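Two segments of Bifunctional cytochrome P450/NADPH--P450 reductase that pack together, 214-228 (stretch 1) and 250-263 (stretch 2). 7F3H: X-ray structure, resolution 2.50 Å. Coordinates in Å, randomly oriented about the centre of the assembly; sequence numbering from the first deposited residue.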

# COMPACT_ATOMS: atom_id res chain seq x y z
N SER A 214 20.51 -13.32 0.73
CA SER A 214 19.89 -14.38 -0.08
C SER A 214 18.93 -13.78 -1.12
O SER A 214 18.87 -14.24 -2.28
CB SER A 214 19.17 -15.37 0.83
OG SER A 214 18.00 -14.77 1.40
N MET A 215 18.20 -12.73 -0.73
CA MET A 215 17.30 -12.06 -1.68
C MET A 215 18.08 -11.37 -2.79
O MET A 215 17.79 -11.56 -3.98
CB MET A 215 16.41 -11.07 -0.95
CG MET A 215 15.44 -11.76 -0.03
SD MET A 215 14.06 -10.73 0.42
CE MET A 215 14.62 -10.10 1.99
N ASN A 216 19.06 -10.53 -2.40
CA ASN A 216 19.92 -9.87 -3.38
C ASN A 216 20.53 -10.88 -4.33
O ASN A 216 20.57 -10.65 -5.54
CB ASN A 216 21.05 -9.08 -2.68
CG ASN A 216 20.52 -7.93 -1.82
OD1 ASN A 216 19.35 -7.55 -1.95
ND2 ASN A 216 21.37 -7.38 -0.93
N GLU A 217 21.00 -12.02 -3.80
CA GLU A 217 21.60 -13.07 -4.62
C GLU A 217 20.63 -13.59 -5.68
O GLU A 217 21.01 -13.75 -6.85
CB GLU A 217 22.11 -14.22 -3.75
CG GLU A 217 23.50 -13.96 -3.17
CD GLU A 217 24.61 -14.00 -4.23
OE1 GLU A 217 24.77 -15.07 -4.89
OE2 GLU A 217 25.31 -12.96 -4.39
N LEU A 218 19.42 -13.98 -5.27
CA LEU A 218 18.47 -14.49 -6.26
C LEU A 218 18.22 -13.45 -7.35
O LEU A 218 18.26 -13.76 -8.56
CB LEU A 218 17.16 -14.89 -5.59
CG LEU A 218 16.03 -15.49 -6.44
CD1 LEU A 218 15.16 -16.47 -5.61
CD2 LEU A 218 15.15 -14.40 -7.14
N VAL A 219 17.96 -12.19 -6.94
CA VAL A 219 17.58 -11.20 -7.95
C VAL A 219 18.77 -10.92 -8.88
O VAL A 219 18.62 -10.92 -10.10
CB VAL A 219 17.03 -9.91 -7.29
CG1 VAL A 219 16.84 -8.84 -8.34
CG2 VAL A 219 15.68 -10.16 -6.58
N ASP A 220 19.96 -10.70 -8.31
CA ASP A 220 21.21 -10.56 -9.06
C ASP A 220 21.46 -11.66 -10.09
O ASP A 220 21.89 -11.40 -11.21
CB ASP A 220 22.38 -10.57 -8.08
CG ASP A 220 22.49 -9.28 -7.30
OD1 ASP A 220 21.87 -8.27 -7.68
OD2 ASP A 220 23.22 -9.31 -6.27
N GLU A 221 21.20 -12.88 -9.70
CA GLU A 221 21.32 -14.05 -10.53
C GLU A 221 20.36 -13.96 -11.73
O GLU A 221 20.79 -14.02 -12.89
CB GLU A 221 21.09 -15.10 -9.44
CG GLU A 221 21.13 -16.59 -9.24
CD GLU A 221 19.85 -17.47 -9.60
OE1 GLU A 221 18.65 -16.92 -9.68
OE2 GLU A 221 20.01 -18.79 -9.68
N VAL A 222 19.10 -13.65 -11.47
CA VAL A 222 18.15 -13.40 -12.56
C VAL A 222 18.68 -12.31 -13.48
O VAL A 222 18.62 -12.43 -14.73
CB VAL A 222 16.76 -13.04 -12.00
CG1 VAL A 222 15.83 -12.30 -13.00
CG2 VAL A 222 16.15 -14.25 -11.38
N ILE A 223 19.24 -11.24 -12.92
CA ILE A 223 19.70 -10.10 -13.73
C ILE A 223 20.88 -10.47 -14.61
O ILE A 223 20.89 -10.18 -15.81
CB ILE A 223 20.06 -8.89 -12.82
CG1 ILE A 223 18.82 -8.13 -12.43
CG2 ILE A 223 21.01 -7.96 -13.54
CD1 ILE A 223 19.05 -7.23 -11.20
N ARG A 224 21.90 -11.15 -14.05
CA ARG A 224 23.12 -11.36 -14.85
C ARG A 224 22.68 -12.23 -16.04
O ARG A 224 23.36 -12.35 -17.09
CB ARG A 224 24.19 -12.19 -14.15
CG ARG A 224 24.25 -13.68 -14.17
CD ARG A 224 25.25 -13.86 -13.16
NE ARG A 224 24.61 -13.81 -11.84
CZ ARG A 224 25.04 -13.46 -10.66
NH1 ARG A 224 26.12 -12.76 -10.46
NH2 ARG A 224 24.25 -13.77 -9.64
N GLU A 225 21.55 -12.92 -15.81
CA GLU A 225 21.50 -14.19 -16.37
C GLU A 225 20.37 -14.11 -17.36
O GLU A 225 20.31 -15.05 -18.29
CB GLU A 225 21.46 -15.03 -15.08
CG GLU A 225 21.68 -16.51 -14.94
CD GLU A 225 22.97 -16.89 -15.63
OE1 GLU A 225 23.81 -16.13 -16.09
OE2 GLU A 225 23.35 -17.83 -14.90
N ARG A 226 19.71 -12.99 -17.37
CA ARG A 226 19.01 -12.21 -18.41
C ARG A 226 19.92 -11.31 -19.29
O ARG A 226 19.61 -11.05 -20.47
CB ARG A 226 18.03 -11.32 -17.73
CG ARG A 226 16.88 -10.85 -18.51
CD ARG A 226 15.84 -11.95 -18.48
NE ARG A 226 14.64 -11.54 -19.19
CZ ARG A 226 13.62 -10.90 -18.63
NH1 ARG A 226 12.55 -10.58 -19.36
NH2 ARG A 226 13.64 -10.60 -17.34
N ARG A 227 21.00 -10.73 -18.74
CA ARG A 227 21.95 -9.93 -19.54
C ARG A 227 22.71 -10.80 -20.51
O ARG A 227 23.20 -10.31 -21.56
CB ARG A 227 22.90 -9.11 -18.64
CG ARG A 227 22.17 -7.94 -17.91
CD ARG A 227 23.12 -6.82 -17.43
NE ARG A 227 22.49 -5.55 -17.00
CZ ARG A 227 21.91 -4.67 -17.81
NH1 ARG A 227 21.40 -3.54 -17.33
NH2 ARG A 227 21.80 -4.92 -19.12
N GLY A 228 22.75 -12.09 -20.21
CA GLY A 228 23.15 -13.10 -21.15
C GLY A 228 21.86 -13.79 -21.58
O GLY A 228 20.99 -14.06 -20.77
N GLU A 250 21.75 7.96 -19.39
CA GLU A 250 22.31 6.83 -18.66
C GLU A 250 21.29 5.73 -18.42
O GLU A 250 20.09 5.99 -18.28
CB GLU A 250 22.85 7.32 -17.31
CG GLU A 250 23.99 8.34 -17.44
CD GLU A 250 24.49 8.87 -16.10
OE1 GLU A 250 24.57 8.07 -15.14
OE2 GLU A 250 24.81 10.07 -16.02
N ARG A 251 21.77 4.49 -18.37
CA ARG A 251 20.95 3.36 -17.95
C ARG A 251 21.06 3.20 -16.43
O ARG A 251 21.92 3.79 -15.77
CB ARG A 251 21.37 2.06 -18.64
CG ARG A 251 20.91 1.92 -20.08
CD ARG A 251 21.26 0.56 -20.67
NE ARG A 251 22.71 0.41 -20.88
CZ ARG A 251 23.54 -0.27 -20.08
NH1 ARG A 251 23.08 -0.90 -19.00
NH2 ARG A 251 24.84 -0.33 -20.37
N LEU A 252 20.15 2.40 -15.87
CA LEU A 252 20.25 2.08 -14.46
C LEU A 252 21.37 1.06 -14.28
O LEU A 252 21.52 0.16 -15.10
CB LEU A 252 18.92 1.54 -13.95
CG LEU A 252 17.73 2.51 -13.88
CD1 LEU A 252 16.57 1.82 -13.23
CD2 LEU A 252 18.07 3.75 -13.10
N SER A 253 22.17 1.23 -13.21
CA SER A 253 23.13 0.21 -12.80
C SER A 253 22.44 -1.09 -12.42
O SER A 253 21.25 -1.13 -12.09
CB SER A 253 23.98 0.68 -11.62
OG SER A 253 23.28 0.57 -10.40
N ASP A 254 23.23 -2.17 -12.39
CA ASP A 254 22.68 -3.47 -12.01
C ASP A 254 22.28 -3.47 -10.53
O ASP A 254 21.21 -4.00 -10.17
CB ASP A 254 23.69 -4.59 -12.30
CG ASP A 254 23.78 -4.97 -13.81
OD1 ASP A 254 22.89 -4.65 -14.64
OD2 ASP A 254 24.78 -5.64 -14.15
N GLU A 255 23.10 -2.85 -9.68
CA GLU A 255 22.76 -2.73 -8.27
C GLU A 255 21.41 -2.03 -8.12
O GLU A 255 20.50 -2.53 -7.44
CB GLU A 255 23.81 -1.89 -7.54
CG GLU A 255 23.80 -2.07 -6.05
CD GLU A 255 24.54 -0.99 -5.31
OE1 GLU A 255 24.72 0.08 -5.89
OE2 GLU A 255 24.99 -1.22 -4.17
N ASN A 256 21.24 -0.91 -8.82
CA ASN A 256 20.01 -0.15 -8.66
C ASN A 256 18.80 -0.89 -9.24
O ASN A 256 17.69 -0.75 -8.73
CB ASN A 256 20.14 1.24 -9.26
CG ASN A 256 19.00 2.15 -8.85
OD1 ASN A 256 17.97 2.23 -9.55
ND2 ASN A 256 19.16 2.83 -7.70
N ILE A 257 18.98 -1.63 -10.35
CA ILE A 257 17.89 -2.46 -10.85
C ILE A 257 17.43 -3.47 -9.79
O ILE A 257 16.23 -3.70 -9.59
CB ILE A 257 18.30 -3.18 -12.14
CG1 ILE A 257 18.49 -2.17 -13.27
CG2 ILE A 257 17.27 -4.24 -12.50
CD1 ILE A 257 19.16 -2.75 -14.50
N ARG A 258 18.39 -4.13 -9.13
CA ARG A 258 17.98 -5.08 -8.10
C ARG A 258 17.23 -4.34 -7.00
O ARG A 258 16.20 -4.83 -6.51
CB ARG A 258 19.17 -5.86 -7.54
CG ARG A 258 19.05 -6.07 -6.04
CD ARG A 258 20.09 -6.98 -5.46
NE ARG A 258 21.43 -6.40 -5.33
CZ ARG A 258 21.81 -5.58 -4.35
NH1 ARG A 258 20.95 -5.20 -3.44
NH2 ARG A 258 23.06 -5.13 -4.28
N TYR A 259 17.74 -3.16 -6.62
CA TYR A 259 17.06 -2.33 -5.62
C TYR A 259 15.62 -2.02 -6.04
O TYR A 259 14.70 -2.12 -5.23
CB TYR A 259 17.85 -1.05 -5.41
CG TYR A 259 19.00 -1.22 -4.47
CD1 TYR A 259 18.95 -2.16 -3.44
CD2 TYR A 259 20.14 -0.43 -4.59
CE1 TYR A 259 20.02 -2.31 -2.57
CE2 TYR A 259 21.21 -0.58 -3.71
CZ TYR A 259 21.13 -1.51 -2.71
OH TYR A 259 22.18 -1.64 -1.85
N GLN A 260 15.41 -1.70 -7.32
CA GLN A 260 14.05 -1.42 -7.78
C GLN A 260 13.18 -2.67 -7.69
O GLN A 260 12.00 -2.60 -7.31
CB GLN A 260 14.04 -0.88 -9.21
CG GLN A 260 14.85 0.42 -9.46
CD GLN A 260 14.54 1.57 -8.50
OE1 GLN A 260 13.49 1.61 -7.84
NE2 GLN A 260 15.47 2.52 -8.42
N VAL A 261 13.72 -3.84 -8.08
CA VAL A 261 12.95 -5.08 -7.96
C VAL A 261 12.54 -5.31 -6.50
O VAL A 261 11.36 -5.58 -6.19
CB VAL A 261 13.73 -6.26 -8.54
CG1 VAL A 261 13.13 -7.59 -8.06
CG2 VAL A 261 13.77 -6.16 -10.06
N MET A 262 13.51 -5.19 -5.59
CA MET A 262 13.20 -5.31 -4.16
C MET A 262 12.13 -4.31 -3.76
O MET A 262 11.22 -4.63 -3.00
CB MET A 262 14.46 -5.11 -3.32
CG MET A 262 15.52 -6.23 -3.40
SD MET A 262 14.86 -7.86 -3.07
CE MET A 262 14.10 -7.64 -1.44
N THR A 263 12.20 -3.09 -4.31
CA THR A 263 11.28 -2.00 -3.99
C THR A 263 9.85 -2.35 -4.42
O THR A 263 8.90 -2.16 -3.65
CB THR A 263 11.78 -0.71 -4.66
OG1 THR A 263 13.08 -0.39 -4.16
CG2 THR A 263 10.89 0.48 -4.38
O HOH W 1 22.32 -7.05 -9.75

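The contact is a steep helix-helix crossing in which a row of apolar side chains is bordered along one side by two arginine-aspartate salt bridges of reversed polarity. The axes of helices 214-227 and 254-263 approach to 9.7 Å at 120°, and the backbones come nearest at Val-219 and Arg-258, whose CA atoms lie 6.1 Å apart. Val-219 and Ile-223, one helical turn apart, both point toward the second helix. Val-219 CG2 lies 3.9 Å from Val-261 CG1, and Ile-223 CD1 packs 3.7 Å from Ile-257 CG2; farther along, Met-215 SD meets Met-262 CE at 3.6 Å.

Arg-258 buries more surface than any other residue here and serves both kinds of contact. Its CB lies 3.9 Å from Val-219 CG1, while its guanidinium reaches Asp-220: Arg-258 NE to Asp-220 OD1 is 3.0 Å, a salt bridge whose hydrogen bond is weak, with an angle of 126°. Asn-216 CG lies over one face of that guanidinium. A water donates to Asp-220 OD1 and, weakly, to Asp-254 O, linking the helices again.

In the second bridge the first stretch supplies the arginine. Arg-227 NE donates to Asp-254 OD1 at 2.6 Å and 161°, much straighter than its counterpart. Arg-227 NH1 also lies 3.5 Å from Arg-251 NH1, a like-charge approach beside the carboxylate of Asp-254.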